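Local coordinates for protein split-soret cytochrome C (Desulfovibrio desulfuricans, PDB 1H21) that carries two c-type hemes and probably a [2Fe-2S] cluster in each subunit of its homodimer and may take part in sulfate reduction, at residues I85-L89 / L112-Y116. Sequence-based numbering, arbitrary orientation.
Unlike the reference sequence in segment 85-89: Cys86 (reference Tyr).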
loop_
_atom_site.group_PDB
_atom_site.type_symbol
_atom_site.label_atom_id
_atom_site.label_comp_id
_atom_site.label_asym_id
_atom_site.label_seq_id
_atom_site.Cartn_x
_atom_site.Cartn_y
_atom_site.Cartn_z
ATOM N N ILE A 85 -4.364 -1.202 0.104
ATOM C CA ILE A 85 -4.419 0.153 0.623
ATOM C C ILE A 85 -5.034 1.104 -0.409
ATOM O O ILE A 85 -4.714 1.013 -1.602
ATOM C CB ILE A 85 -2.986 0.635 0.993
ATOM C CG1 ILE A 85 -3.010 2.072 1.527
ATOM C CG2 ILE A 85 -2.093 0.561 -0.213
ATOM C CD1 ILE A 85 -3.834 2.273 2.778
ATOM N N CYS A 86 -5.953 1.971 0.020
ATOM C CA CYS A 86 -6.524 2.934 -0.915
ATOM C C CYS A 86 -5.434 3.886 -1.402
ATOM O O CYS A 86 -4.732 4.506 -0.605
ATOM C CB CYS A 86 -7.710 3.668 -0.300
ATOM S SG CYS A 86 -9.267 3.097 -1.079
ATOM N N GLY A 87 -5.226 3.900 -2.713
ATOM C CA GLY A 87 -4.188 4.715 -3.319
ATOM C C GLY A 87 -4.083 6.160 -2.867
ATOM O O GLY A 87 -2.984 6.707 -2.724
ATOM N N ALA A 88 -5.231 6.804 -2.688
ATOM C CA ALA A 88 -5.236 8.190 -2.252
ATOM C C ALA A 88 -4.563 8.292 -0.901
ATOM O O ALA A 88 -3.775 9.207 -0.658
ATOM C CB ALA A 88 -6.652 8.712 -2.173
ATOM N N LEU A 89 -4.831 7.318 -0.036
ATOM C CA LEU A 89 -4.259 7.298 1.304
ATOM C C LEU A 89 -2.747 7.119 1.271
ATOM O O LEU A 89 -2.012 7.809 1.991
ATOM C CB LEU A 89 -4.912 6.217 2.163
ATOM C CG LEU A 89 -6.369 6.378 2.603
ATOM C CD1 LEU A 89 -6.651 5.269 3.587
ATOM C CD2 LEU A 89 -6.606 7.684 3.296
ATOM N N LEU A 112 -4.786 10.587 9.700
ATOM C CA LEU A 112 -5.263 10.472 8.332
ATOM C C LEU A 112 -6.073 9.183 8.138
ATOM O O LEU A 112 -7.202 9.235 7.650
ATOM C CB LEU A 112 -4.074 10.515 7.376
ATOM C CG LEU A 112 -4.397 10.409 5.899
ATOM C CD1 LEU A 112 -5.367 11.526 5.505
ATOM C CD2 LEU A 112 -3.084 10.468 5.117
ATOM N N PHE A 113 -5.524 8.050 8.583
ATOM C CA PHE A 113 -6.181 6.746 8.459
ATOM C C PHE A 113 -7.436 6.545 9.338
ATOM O O PHE A 113 -8.447 6.048 8.845
ATOM C CB PHE A 113 -5.172 5.609 8.674
ATOM C CG PHE A 113 -4.216 5.401 7.519
ATOM C CD1 PHE A 113 -4.051 6.377 6.534
ATOM C CD2 PHE A 113 -3.472 4.236 7.425
ATOM C CE1 PHE A 113 -3.163 6.196 5.476
ATOM C CE2 PHE A 113 -2.580 4.044 6.370
ATOM C CZ PHE A 113 -2.427 5.030 5.397
ATOM N N ARG A 114 -7.382 6.914 10.623
ATOM C CA ARG A 114 -8.543 6.783 11.526
ATOM C C ARG A 114 -9.679 7.691 11.045
ATOM O O ARG A 114 -10.858 7.329 11.100
ATOM C CB ARG A 114 -8.154 7.150 12.952
ATOM C CG ARG A 114 -7.250 6.137 13.598
ATOM C CD ARG A 114 -6.730 6.571 14.943
ATOM N NE ARG A 114 -5.699 5.646 15.416
ATOM C CZ ARG A 114 -4.835 5.887 16.403
ATOM N NH1 ARG A 114 -4.847 7.042 17.065
ATOM N NH2 ARG A 114 -3.967 4.944 16.745
ATOM N N TRP A 115 -9.309 8.853 10.517
ATOM C CA TRP A 115 -10.278 9.800 10.014
ATOM C C TRP A 115 -11.025 9.151 8.866
ATOM O O TRP A 115 -12.263 9.175 8.827
ATOM C CB TRP A 115 -9.561 11.073 9.549
ATOM C CG TRP A 115 -10.374 11.949 8.627
ATOM C CD1 TRP A 115 -11.344 12.848 8.981
ATOM C CD2 TRP A 115 -10.303 11.978 7.192
ATOM N NE1 TRP A 115 -11.883 13.430 7.850
ATOM C CE2 TRP A 115 -11.262 12.911 6.742
ATOM C CE3 TRP A 115 -9.523 11.299 6.249
ATOM C CZ2 TRP A 115 -11.463 13.182 5.392
ATOM C CZ3 TRP A 115 -9.725 11.568 4.908
ATOM C CH2 TRP A 115 -10.688 12.503 4.490
ATOM N N TYR A 116 -10.261 8.554 7.947
ATOM C CA TYR A 116 -10.824 7.890 6.776
ATOM C C TYR A 116 -11.814 6.784 7.139
ATOM O O TYR A 116 -12.903 6.715 6.558
ATOM C CB TYR A 116 -9.729 7.326 5.863
ATOM C CG TYR A 116 -10.275 6.750 4.581
ATOM C CD1 TYR A 116 -10.481 7.554 3.465
ATOM C CD2 TYR A 116 -10.620 5.404 4.492
ATOM C CE1 TYR A 116 -11.021 7.033 2.295
ATOM C CE2 TYR A 116 -11.154 4.872 3.332
ATOM C CZ TYR A 116 -11.355 5.691 2.237
ATOM O OH TYR A 116 -11.909 5.177 1.081
#
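Residues 85-89 run from two extended loop residues into the start of helix 87-99, with Cys86 as its N-cap and a weak hydrogen bond from Leu89 N to Cys86 O (2.9 Å). Residues 112-116 form a turn of helix 102-118, closed by the hydrogen bond from Tyr116 N to Leu112 O (3.1 Å). The backbones come nearest at Leu89 and Phe113, whose CA atoms are 7.4 Å apart, and no hydrogen bond links the two segments, so side chains do the joining. Leu89 carries most of it. Its CA-to-CB bond points toward 112-116, and the side chain slots between the two rings: its CB lies 3.7 Å from Phe113 CE1, and its CD1 sits over one face of each ring, in a CH-pi contact 4.3 Å from the centroid of the Tyr116 ring. Leu89 CD2 lies 3.9 Å from Tyr116 CD1 and 4.4 Å from Leu112 CG. This is the hydrophobic seam of a helical hairpin, two consecutive helices packed in the core of a subunit built of helices and long loops, with no strands. Ile85, before the N-cap, reaches Phe113 with its CD1 4.1 Å from CZ. The Phe113 ring also meets Trp82 of the second subunit edge-to-face, carrying the packing on to the dimer interface. At the other end, Cys86 SG lies 4.0 Å from Tyr116 OH, which hydrogen-bonds to Ser150 OG. Cys86 is an inferred ligand of the iron-sulfur cluster together with Cys44, Cys147 and Cys171, placing the hairpin beside the probable cluster site.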